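Local atomic coordinates of alpha,alpha-trehalose-phosphate synthase (UDP-forming) (Burkholderia xenovorans, PDB entry 5V0T), a protein that belongs to glycosyltransferase family 20, has the two-domain GT-B fold, and is seen here with UDP and 6-O-phosphono-alpha-D-glucopyranose bound. Residues R80-S90 / H110-N119; L143-R151 / L182-D190. All coordinates share one frame; numbering follows the deposited sequence.

Contact 1. Residues R80-S90 / H110-N119; sequences RDYDQYYRGFS and HDFEGYWRVN. With G6P (6-O-phosphono-alpha-D-glucopyranose), chain J.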
loop_
_atom_site.group_PDB
_atom_site.type_symbol
_atom_site.label_atom_id
_atom_site.label_comp_id
_atom_site.label_asym_id
_atom_site.label_seq_id
_atom_site.Cartn_x
_atom_site.Cartn_y
_atom_site.Cartn_z
ATOM N N ARG A 80 -16.217 -1.437 20.534
ATOM C CA ARG A 80 -17.176 -0.627 19.793
ATOM C C ARG A 80 -16.468 0.355 18.863
ATOM O O ARG A 80 -16.924 0.597 17.742
ATOM C CB ARG A 80 -18.090 0.110 20.769
ATOM C CG ARG A 80 -19.072 1.031 20.095
ATOM C CD ARG A 80 -19.694 2.027 21.081
ATOM N NE ARG A 80 -20.711 2.837 20.416
ATOM C CZ ARG A 80 -20.915 4.128 20.650
ATOM N NH1 ARG A 80 -20.166 4.766 21.544
ATOM N NH2 ARG A 80 -21.864 4.779 19.985
ATOM N N ASP A 81 -15.349 0.930 19.315
ATOM C CA ASP A 81 -14.582 1.832 18.463
ATOM C C ASP A 81 -13.937 1.086 17.303
ATOM O O ASP A 81 -13.938 1.569 16.160
ATOM C CB ASP A 81 -13.527 2.551 19.300
ATOM C CG ASP A 81 -14.148 3.472 20.328
ATOM O OD1 ASP A 81 -15.343 3.794 20.169
ATOM O OD2 ASP A 81 -13.455 3.865 21.286
ATOM N N TYR A 82 -13.378 -0.093 17.582
ATOM C CA TYR A 82 -12.810 -0.925 16.528
ATOM C C TYR A 82 -13.862 -1.279 15.477
ATOM O O TYR A 82 -13.600 -1.194 14.268
ATOM C CB TYR A 82 -12.196 -2.178 17.162
ATOM C CG TYR A 82 -11.724 -3.246 16.203
ATOM C CD1 TYR A 82 -10.507 -3.125 15.519
ATOM C CD2 TYR A 82 -12.470 -4.400 16.008
ATOM C CE1 TYR A 82 -10.062 -4.127 14.651
ATOM C CE2 TYR A 82 -12.037 -5.398 15.135
ATOM C CZ TYR A 82 -10.837 -5.255 14.457
ATOM O OH TYR A 82 -10.428 -6.260 13.599
ATOM N N ASP A 83 -15.072 -1.635 15.918
ATOM C CA ASP A 83 -16.113 -2.037 14.972
ATOM C C ASP A 83 -16.594 -0.861 14.126
ATOM O O ASP A 83 -16.821 -1.016 12.921
ATOM C CB ASP A 83 -17.286 -2.673 15.713
ATOM C CG ASP A 83 -16.998 -4.099 16.159
ATOM O OD1 ASP A 83 -16.151 -4.770 15.533
ATOM O OD2 ASP A 83 -17.626 -4.550 17.138
ATOM N N GLN A 84 -16.743 0.325 14.723
ATOM C CA GLN A 84 -17.352 1.432 13.986
ATOM C C GLN A 84 -16.328 2.169 13.137
ATOM O O GLN A 84 -16.593 2.500 11.976
ATOM C CB GLN A 84 -18.029 2.417 14.948
ATOM C CG GLN A 84 -19.225 1.845 15.671
ATOM C CD GLN A 84 -19.772 2.767 16.766
ATOM O OE1 GLN A 84 -19.345 3.911 16.920
ATOM N NE2 GLN A 84 -20.716 2.254 17.534
ATOM N N TYR A 85 -15.159 2.436 13.707
ATOM C CA TYR A 85 -14.164 3.288 13.073
ATOM C C TYR A 85 -13.299 2.509 12.086
ATOM O O TYR A 85 -13.045 2.974 10.964
ATOM C CB TYR A 85 -13.313 3.938 14.165
ATOM C CG TYR A 85 -11.855 4.209 13.866
ATOM C CD1 TYR A 85 -11.464 5.392 13.247
ATOM C CD2 TYR A 85 -10.858 3.316 14.276
ATOM C CE1 TYR A 85 -10.127 5.669 13.006
ATOM C CE2 TYR A 85 -9.506 3.580 14.035
ATOM C CZ TYR A 85 -9.159 4.772 13.404
ATOM O OH TYR A 85 -7.853 5.082 13.155
ATOM N N TYR A 86 -12.853 1.319 12.472
ATOM C CA TYR A 86 -11.892 0.577 11.661
ATOM C C TYR A 86 -12.570 -0.452 10.763
ATOM O O TYR A 86 -12.485 -0.353 9.533
ATOM C CB TYR A 86 -10.850 -0.072 12.580
ATOM C CG TYR A 86 -9.871 -1.013 11.900
ATOM C CD1 TYR A 86 -8.721 -0.532 11.280
ATOM C CD2 TYR A 86 -10.091 -2.384 11.897
ATOM C CE1 TYR A 86 -7.814 -1.406 10.659
ATOM C CE2 TYR A 86 -9.199 -3.260 11.294
ATOM C CZ TYR A 86 -8.058 -2.767 10.680
ATOM O OH TYR A 86 -7.183 -3.655 10.085
ATOM N N ARG A 87 -13.247 -1.448 11.351
ATOM C CA ARG A 87 -13.975 -2.411 10.529
ATOM C C ARG A 87 -15.122 -1.747 9.777
ATOM O O ARG A 87 -15.477 -2.186 8.677
ATOM C CB ARG A 87 -14.532 -3.550 11.389
ATOM C CG ARG A 87 -13.509 -4.559 11.866
ATOM C CD ARG A 87 -14.169 -5.690 12.659
ATOM N NE ARG A 87 -15.035 -6.521 11.837
ATOM C CZ ARG A 87 -16.352 -6.594 11.978
ATOM N NH1 ARG A 87 -16.948 -5.884 12.922
ATOM N NH2 ARG A 87 -17.066 -7.379 11.177
ATOM N N GLY A 88 -15.713 -0.700 10.358
ATOM C CA GLY A 88 -16.884 -0.062 9.795
ATOM C C GLY A 88 -16.529 0.947 8.728
ATOM O O GLY A 88 -16.320 0.582 7.568
ATOM N N PHE A 89 -16.436 2.223 9.102
ATOM C CA PHE A 89 -16.307 3.249 8.078
ATOM C C PHE A 89 -14.991 3.134 7.317
ATOM O O PHE A 89 -14.982 3.249 6.089
ATOM C CB PHE A 89 -16.452 4.643 8.678
ATOM C CG PHE A 89 -16.671 5.703 7.645
ATOM C CD1 PHE A 89 -17.904 5.804 6.989
ATOM C CD2 PHE A 89 -15.660 6.593 7.323
ATOM C CE1 PHE A 89 -18.117 6.761 6.014
ATOM C CE2 PHE A 89 -15.866 7.576 6.371
ATOM C CZ PHE A 89 -17.098 7.658 5.708
ATOM N N SER A 90 -13.868 2.909 8.013
ATOM C CA SER A 90 -12.584 2.872 7.309
ATOM C C SER A 90 -12.542 1.744 6.281
ATOM O O SER A 90 -12.275 1.977 5.097
ATOM C CB SER A 90 -11.423 2.737 8.298
ATOM O OG SER A 90 -11.290 3.918 9.089
ATOM N N HIS A 110 -24.248 5.273 11.800
ATOM C CA HIS A 110 -23.728 5.084 13.149
ATOM C C HIS A 110 -22.239 4.755 13.130
ATOM O O HIS A 110 -21.484 5.180 14.014
ATOM C CB HIS A 110 -24.524 3.971 13.837
ATOM C CG HIS A 110 -24.604 4.100 15.321
ATOM N ND1 HIS A 110 -25.354 5.077 15.941
ATOM C CD2 HIS A 110 -24.042 3.368 16.313
ATOM C CE1 HIS A 110 -25.243 4.947 17.250
ATOM N NE2 HIS A 110 -24.451 3.919 17.503
ATOM N N ASP A 111 -21.790 3.988 12.138
ATOM C CA ASP A 111 -20.355 3.742 12.026
ATOM C C ASP A 111 -19.608 5.010 11.629
ATOM O O ASP A 111 -18.517 5.282 12.147
ATOM C CB ASP A 111 -20.077 2.621 11.027
ATOM C CG ASP A 111 -20.517 1.276 11.540
ATOM O OD1 ASP A 111 -20.703 1.138 12.768
ATOM O OD2 ASP A 111 -20.678 0.359 10.717
ATOM N N PHE A 112 -20.189 5.808 10.728
ATOM C CA PHE A 112 -19.548 7.061 10.339
ATOM C C PHE A 112 -19.410 8.009 11.532
ATOM O O PHE A 112 -18.375 8.671 11.693
ATOM C CB PHE A 112 -20.336 7.725 9.209
ATOM C CG PHE A 112 -19.830 9.100 8.856
ATOM C CD1 PHE A 112 -18.507 9.282 8.450
ATOM C CD2 PHE A 112 -20.667 10.204 8.942
ATOM C CE1 PHE A 112 -18.030 10.547 8.131
ATOM C CE2 PHE A 112 -20.207 11.470 8.634
ATOM C CZ PHE A 112 -18.893 11.652 8.229
ATOM N N GLU A 113 -20.437 8.080 12.381
ATOM C CA GLU A 113 -20.341 8.900 13.588
ATOM C C GLU A 113 -19.246 8.397 14.520
ATOM O O GLU A 113 -18.511 9.195 15.110
ATOM C CB GLU A 113 -21.676 8.926 14.324
ATOM C CG GLU A 113 -22.741 9.729 13.633
ATOM C CD GLU A 113 -24.091 9.564 14.299
ATOM O OE1 GLU A 113 -25.104 9.876 13.640
ATOM O OE2 GLU A 113 -24.135 9.116 15.471
ATOM N N GLY A 114 -19.132 7.077 14.680
ATOM C CA GLY A 114 -18.066 6.530 15.509
ATOM C C GLY A 114 -16.684 6.778 14.925
ATOM O O GLY A 114 -15.736 7.076 15.656
ATOM N N TYR A 115 -16.553 6.652 13.604
ATOM C CA TYR A 115 -15.334 7.052 12.907
ATOM C C TYR A 115 -14.925 8.472 13.279
ATOM O O TYR A 115 -13.760 8.735 13.609
ATOM C CB TYR A 115 -15.573 6.930 11.404
ATOM C CG TYR A 115 -14.508 7.478 10.475
ATOM C CD1 TYR A 115 -13.423 6.693 10.099
ATOM C CD2 TYR A 115 -14.617 8.753 9.926
ATOM C CE1 TYR A 115 -12.460 7.164 9.201
ATOM C CE2 TYR A 115 -13.655 9.239 9.033
ATOM C CZ TYR A 115 -12.581 8.437 8.678
ATOM O OH TYR A 115 -11.626 8.892 7.785
ATOM N N TRP A 116 -15.879 9.403 13.216
ATOM C CA TRP A 116 -15.608 10.785 13.599
ATOM C C TRP A 116 -15.254 10.887 15.076
ATOM O O TRP A 116 -14.346 11.637 15.458
ATOM C CB TRP A 116 -16.835 11.661 13.300
ATOM C CG TRP A 116 -16.465 12.993 12.748
ATOM C CD1 TRP A 116 -16.367 14.179 13.426
ATOM C CD2 TRP A 116 -16.097 13.268 11.398
ATOM N NE1 TRP A 116 -15.976 15.181 12.562
ATOM C CE2 TRP A 116 -15.802 14.645 11.314
ATOM C CE3 TRP A 116 -15.999 12.480 10.244
ATOM C CZ2 TRP A 116 -15.422 15.253 10.123
ATOM C CZ3 TRP A 116 -15.627 13.082 9.065
ATOM C CH2 TRP A 116 -15.344 14.461 9.011
ATOM N N ARG A 117 -15.981 10.156 15.923
ATOM C CA ARG A 117 -15.736 10.200 17.363
ATOM C C ARG A 117 -14.365 9.634 17.721
ATOM O O ARG A 117 -13.662 10.190 18.572
ATOM C CB ARG A 117 -16.850 9.440 18.094
ATOM C CG ARG A 117 -16.708 9.407 19.619
ATOM C CD ARG A 117 -17.722 8.467 20.291
ATOM N NE ARG A 117 -17.410 7.070 19.996
ATOM C CZ ARG A 117 -18.145 6.290 19.215
ATOM N NH1 ARG A 117 -19.261 6.759 18.668
ATOM N NH2 ARG A 117 -17.771 5.036 18.989
ATOM N N VAL A 118 -13.963 8.526 17.089
ATOM C CA VAL A 118 -12.674 7.921 17.412
ATOM C C VAL A 118 -11.528 8.833 16.984
ATOM O O VAL A 118 -10.531 8.970 17.701
ATOM C CB VAL A 118 -12.575 6.521 16.774
ATOM C CG1 VAL A 118 -11.146 5.964 16.854
ATOM C CG2 VAL A 118 -13.559 5.592 17.462
ATOM N N ASN A 119 -11.660 9.495 15.831
ATOM C CA ASN A 119 -10.660 10.489 15.440
ATOM C C ASN A 119 -10.499 11.564 16.506
ATOM O O ASN A 119 -9.375 11.960 16.843
ATOM C CB ASN A 119 -11.043 11.125 14.102
ATOM C CG ASN A 119 -10.359 10.460 12.938
ATOM O OD1 ASN A 119 -9.311 10.920 12.486
ATOM N ND2 ASN A 119 -10.938 9.365 12.445
HETATM C C1 G6P J . -2.540 -0.575 3.322
HETATM C C2 G6P J . -3.065 0.694 3.972
HETATM C C3 G6P J . -2.451 0.876 5.362
HETATM C C4 G6P J . -2.713 -0.383 6.194
HETATM C C5 G6P J . -2.180 -1.609 5.449
HETATM C C6 G6P J . -2.387 -2.874 6.282
HETATM O O1 G6P J . -1.133 -0.418 3.178
HETATM O O2 G6P J . -2.777 1.820 3.123
HETATM O O3 G6P J . -3.089 2.006 5.980
HETATM O O4 G6P J . -2.035 -0.281 7.463
HETATM O O5 G6P J . -2.810 -1.710 4.162
HETATM O O6 G6P J . -3.776 -3.011 6.630
HETATM P P G6P J . -4.200 -3.108 8.181
HETATM O O1P G6P J . -3.760 -4.471 8.653
HETATM O O2P G6P J . -5.687 -2.889 8.166
HETATM O O3P G6P J . -3.435 -1.997 8.863
#

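Contact 2. Residues L143-R151 / L182-D190; sequences LIPFAQALR and LVEALCSFD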
loop_
_atom_site.group_PDB
_atom_site.type_symbol
_atom_site.label_atom_id
_atom_site.label_comp_id
_atom_site.label_asym_id
_atom_site.label_seq_id
_atom_site.Cartn_x
_atom_site.Cartn_y
_atom_site.Cartn_z
ATOM N N LEU A 143 -7.779 8.480 9.108
ATOM C CA LEU A 143 -7.515 9.660 9.929
ATOM C C LEU A 143 -7.778 10.962 9.170
ATOM O O LEU A 143 -7.227 12.011 9.509
ATOM C CB LEU A 143 -6.082 9.595 10.475
ATOM C CG LEU A 143 -5.848 8.376 11.379
ATOM C CD1 LEU A 143 -4.377 8.211 11.694
ATOM C CD2 LEU A 143 -6.653 8.512 12.670
ATOM N N ILE A 144 -8.648 10.910 8.160
ATOM C CA ILE A 144 -9.050 12.112 7.413
ATOM C C ILE A 144 -9.556 13.231 8.330
ATOM O O ILE A 144 -9.200 14.394 8.089
ATOM C CB ILE A 144 -10.085 11.747 6.340
ATOM C CG1 ILE A 144 -9.397 10.970 5.201
ATOM C CG2 ILE A 144 -10.822 13.009 5.799
ATOM C CD1 ILE A 144 -10.381 10.269 4.223
ATOM N N PRO A 145 -10.349 12.973 9.380
ATOM C CA PRO A 145 -10.818 14.069 10.250
ATOM C C PRO A 145 -9.812 14.567 11.279
ATOM O O PRO A 145 -10.185 15.405 12.100
ATOM C CB PRO A 145 -12.030 13.450 10.977
ATOM C CG PRO A 145 -12.380 12.198 10.187
ATOM C CD PRO A 145 -11.052 11.714 9.684
ATOM N N PHE A 146 -8.558 14.098 11.255
ATOM C CA PHE A 146 -7.656 14.289 12.389
ATOM C C PHE A 146 -7.213 15.740 12.548
ATOM O O PHE A 146 -7.114 16.232 13.675
ATOM C CB PHE A 146 -6.429 13.383 12.248
ATOM C CG PHE A 146 -5.760 13.068 13.557
ATOM C CD1 PHE A 146 -6.286 12.106 14.407
ATOM C CD2 PHE A 146 -4.602 13.729 13.941
ATOM C CE1 PHE A 146 -5.669 11.812 15.622
ATOM C CE2 PHE A 146 -3.980 13.438 15.162
ATOM C CZ PHE A 146 -4.521 12.481 16.000
ATOM N N ALA A 147 -6.893 16.432 11.449
ATOM C CA ALA A 147 -6.478 17.830 11.586
ATOM C C ALA A 147 -7.611 18.672 12.149
ATOM O O ALA A 147 -7.397 19.513 13.033
ATOM C CB ALA A 147 -6.025 18.403 10.246
ATOM N N GLN A 148 -8.827 18.441 11.651
ATOM C CA GLN A 148 -9.997 19.167 12.141
ATOM C C GLN A 148 -10.163 18.973 13.645
ATOM O O GLN A 148 -10.379 19.939 14.388
ATOM C CB GLN A 148 -11.229 18.685 11.367
ATOM C CG GLN A 148 -12.497 19.508 11.492
ATOM C CD GLN A 148 -13.677 18.813 10.813
ATOM O OE1 GLN A 148 -14.156 17.784 11.297
ATOM N NE2 GLN A 148 -14.135 19.356 9.680
ATOM N N ALA A 149 -10.008 17.735 14.119
ATOM C CA ALA A 149 -10.104 17.467 15.554
ATOM C C ALA A 149 -8.976 18.134 16.330
ATOM O O ALA A 149 -9.198 18.665 17.426
ATOM C CB ALA A 149 -10.096 15.958 15.803
ATOM N N LEU A 150 -7.749 18.092 15.800
ATOM C CA LEU A 150 -6.632 18.717 16.506
ATOM C C LEU A 150 -6.865 20.216 16.651
ATOM O O LEU A 150 -6.707 20.787 17.742
ATOM C CB LEU A 150 -5.321 18.446 15.767
ATOM C CG LEU A 150 -4.746 17.036 15.857
ATOM C CD1 LEU A 150 -3.612 16.867 14.845
ATOM C CD2 LEU A 150 -4.236 16.792 17.275
ATOM N N ARG A 151 -7.251 20.867 15.552
ATOM C CA ARG A 151 -7.486 22.307 15.579
ATOM C C ARG A 151 -8.582 22.671 16.576
ATOM O O ARG A 151 -8.473 23.670 17.301
ATOM C CB ARG A 151 -7.857 22.797 14.176
ATOM C CG ARG A 151 -6.756 22.618 13.135
ATOM C CD ARG A 151 -5.799 23.804 13.155
ATOM N NE ARG A 151 -4.760 23.735 12.125
ATOM C CZ ARG A 151 -3.468 23.539 12.379
ATOM N NH1 ARG A 151 -3.048 23.390 13.628
ATOM N NH2 ARG A 151 -2.592 23.493 11.383
ATOM N N LEU A 182 -16.014 14.655 4.451
ATOM C CA LEU A 182 -14.652 14.132 4.374
ATOM C C LEU A 182 -13.723 15.127 3.693
ATOM O O LEU A 182 -12.624 15.407 4.187
ATOM C CB LEU A 182 -14.638 12.793 3.626
ATOM C CG LEU A 182 -15.201 11.585 4.373
ATOM C CD1 LEU A 182 -15.395 10.411 3.420
ATOM C CD2 LEU A 182 -14.252 11.212 5.501
ATOM N N VAL A 183 -14.136 15.663 2.544
ATOM C CA VAL A 183 -13.232 16.561 1.829
ATOM C C VAL A 183 -13.063 17.869 2.588
ATOM O O VAL A 183 -11.973 18.446 2.618
ATOM C CB VAL A 183 -13.716 16.794 0.386
ATOM C CG1 VAL A 183 -12.816 17.813 -0.309
ATOM C CG2 VAL A 183 -13.718 15.469 -0.396
ATOM N N GLU A 184 -14.128 18.364 3.217
ATOM C CA GLU A 184 -13.967 19.565 4.029
ATOM C C GLU A 184 -12.975 19.327 5.161
ATOM O O GLU A 184 -12.108 20.169 5.428
ATOM C CB GLU A 184 -15.320 20.024 4.577
ATOM C CG GLU A 184 -15.196 21.237 5.480
ATOM C CD GLU A 184 -16.540 21.809 5.891
ATOM O OE1 GLU A 184 -16.580 22.996 6.272
ATOM O OE2 GLU A 184 -17.546 21.074 5.836
ATOM N N ALA A 185 -13.064 18.167 5.816
ATOM C CA ALA A 185 -12.108 17.825 6.866
ATOM C C ALA A 185 -10.677 17.789 6.329
ATOM O O ALA A 185 -9.743 18.243 7.004
ATOM C CB ALA A 185 -12.479 16.477 7.493
ATOM N N LEU A 186 -10.488 17.272 5.109
ATOM C CA LEU A 186 -9.160 17.289 4.499
ATOM C C LEU A 186 -8.609 18.700 4.381
ATOM O O LEU A 186 -7.391 18.901 4.494
ATOM C CB LEU A 186 -9.192 16.637 3.115
ATOM C CG LEU A 186 -9.212 15.118 2.994
ATOM C CD1 LEU A 186 -9.335 14.746 1.517
ATOM C CD2 LEU A 186 -7.941 14.511 3.592
ATOM N N CYS A 187 -9.477 19.684 4.161
ATOM C CA CYS A 187 -9.016 21.051 3.999
ATOM C C CYS A 187 -8.622 21.718 5.312
ATOM O O CYS A 187 -8.174 22.862 5.275
ATOM C CB CYS A 187 -10.087 21.878 3.267
ATOM S SG CYS A 187 -10.372 21.289 1.558
ATOM N N SER A 188 -8.731 21.041 6.459
ATOM C CA SER A 188 -8.120 21.572 7.676
ATOM C C SER A 188 -6.630 21.279 7.771
ATOM O O SER A 188 -5.967 21.830 8.647
ATOM C CB SER A 188 -8.792 21.017 8.936
ATOM O OG SER A 188 -10.060 21.612 9.143
ATOM N N PHE A 189 -6.097 20.405 6.930
ATOM C CA PHE A 189 -4.663 20.174 6.928
ATOM C C PHE A 189 -3.944 21.363 6.298
ATOM O O PHE A 189 -4.508 22.093 5.481
ATOM C CB PHE A 189 -4.344 18.880 6.175
ATOM C CG PHE A 189 -4.654 17.619 6.966
ATOM C CD1 PHE A 189 -3.748 17.148 7.911
ATOM C CD2 PHE A 189 -5.824 16.913 6.760
ATOM C CE1 PHE A 189 -4.007 16.001 8.641
ATOM C CE2 PHE A 189 -6.097 15.766 7.492
ATOM C CZ PHE A 189 -5.167 15.306 8.441
ATOM N N ASP A 190 -2.693 21.584 6.715
ATOM C CA ASP A 190 -1.880 22.597 6.041
ATOM C C ASP A 190 -1.420 22.128 4.670
ATOM O O ASP A 190 -1.318 22.935 3.740
ATOM C CB ASP A 190 -0.676 22.958 6.911
ATOM C CG ASP A 190 -1.086 23.624 8.197
ATOM O OD1 ASP A 190 -1.842 24.610 8.117
ATOM O OD2 ASP A 190 -0.700 23.149 9.275
HETATM O O HOH W 1 -9.047 16.872 9.263
#

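Contact 1. Residues R80-S90 / H110-N119
Arg117 reaches across to Asp81, Gln84 and Arg80, and these four side chains form the polar side of the contact. Its NH2 donates to Asp81 OD1 at 3.0 Å in a nearly straight salt bridge (174°), with the oxygen in the guanidinium plane. The same NH2 donates to Gln84 OE1 at 2.8 Å, approaching from above the plane of the amide carbonyl. The Arg80 guanidinium lies flat on that of Arg117, centres 3.8 Å apart; Asp81 probably offsets part of the charge the pair brings together. Extended beyond CG, Gln84 enters as a knob among His110, Asp111, Gly114 and Arg117, and its OE1 comes 3.2 Å from Gly114 CA, close against the glycine backbone.

Apolar and aromatic contacts lie alongside this polar group. Val118 CG1, anti to its own backbone N (chi1 169°), places a CH-pi contact over the centre of the Tyr85 ring, while CG2 turns to Asp81 CB. Phe89, Phe112 and Tyr115 form an aromatic cluster: the Phe89 edge meets the Tyr115 face, CD2 lying 3.5 Å from Tyr115 CG, whereas Phe112 CD1 lies over a Phe89 face.

A wider pi-type turn at 82-90 accompanies two bonds to Tyr85 O, from Ser90 N and Ser90 OG, arriving from opposite faces of its plane. Tyr86, directed away from helix 109-126, donates from OH to O2P of the bound 6-O-phosphono-alpha-D-glucopyranose at 2.6 Å; Arg18, Asp140 and Arg315 also bond this ligand. The arrangement is a steep helix-helix crossing (-111°) bordering the ligand pocket of a GT-B glycosyltransferase.

Contact 2. Residues L143-R151 / L182-D190
Ala147 points its CB straight onto the Phe189 ring, 3.4 Å from the ring centroid and only 8° off the normal, a CH-pi contact over the face. The ring's edge is turned to the turn before helix 146-152, where Phe189 CE2 lies 3.4 Å from Ile144 O. Although the Phe189 side chain leaves its backbone away from 143-151, CG beside the backbone N (chi1 -76°) brings the ring back against Ala147, and Phe161 meets it from the neighbouring strand.

Ile144 meets helix 179-186 chiefly with CG2, 3.4 Å from Leu182 O and 3.9 Å from Leu186 CG, the Ile144 and Leu182 side chains running at about a right angle. Ala185 CB faces Ile144 O and Pro145 CA in the turn, and Ser188 CB lies 3.7 Å from Gln148 N.

No backbone hydrogen bond runs directly between the segments; a water bridges them. It donates to Ile144 O and to Ala185 O, each at 2.7 Å, and accepts from Gln148 N, so three backbone groups share it. At the far end Arg151, bent at chi2 (-86°), sets NH2 2.9 Å from Asp190 OD2 in a salt bridge. Asp190 OD2 also accepts from Ile159 N, and Arg151 NH1 bonds Val155 O and Asn157 O. Helix 146-152 and the 182-190 segment pack against parallel strands 135-139 and 159-162, the second segment leading into strand 191-194, as in the Rossmann-like alpha/beta domains of the GT-B fold.

How the contacts relate
Contact 1 closes before contact 2 opens along the chain, and their centres lie about 16 Å apart on the same side of the molecule. Helix 109-126 joins them: one part of its surface receives helix 79-98, while Tyr115, Trp116 and Asn119 also meet residues 143-148. Tyr115 CE2 comes 3.4 Å from Pro145 CG and Trp116 CZ2 3.1 Å from Gln148 OE1. Tyr115 and Phe89 further touch Leu182, so helix 179-186 takes part as well. The four helices are thus linked by direct contacts, from Tyr86 in the 6-O-phosphono-alpha-D-glucopyranose pocket to the salt bridge next to strand 159-162.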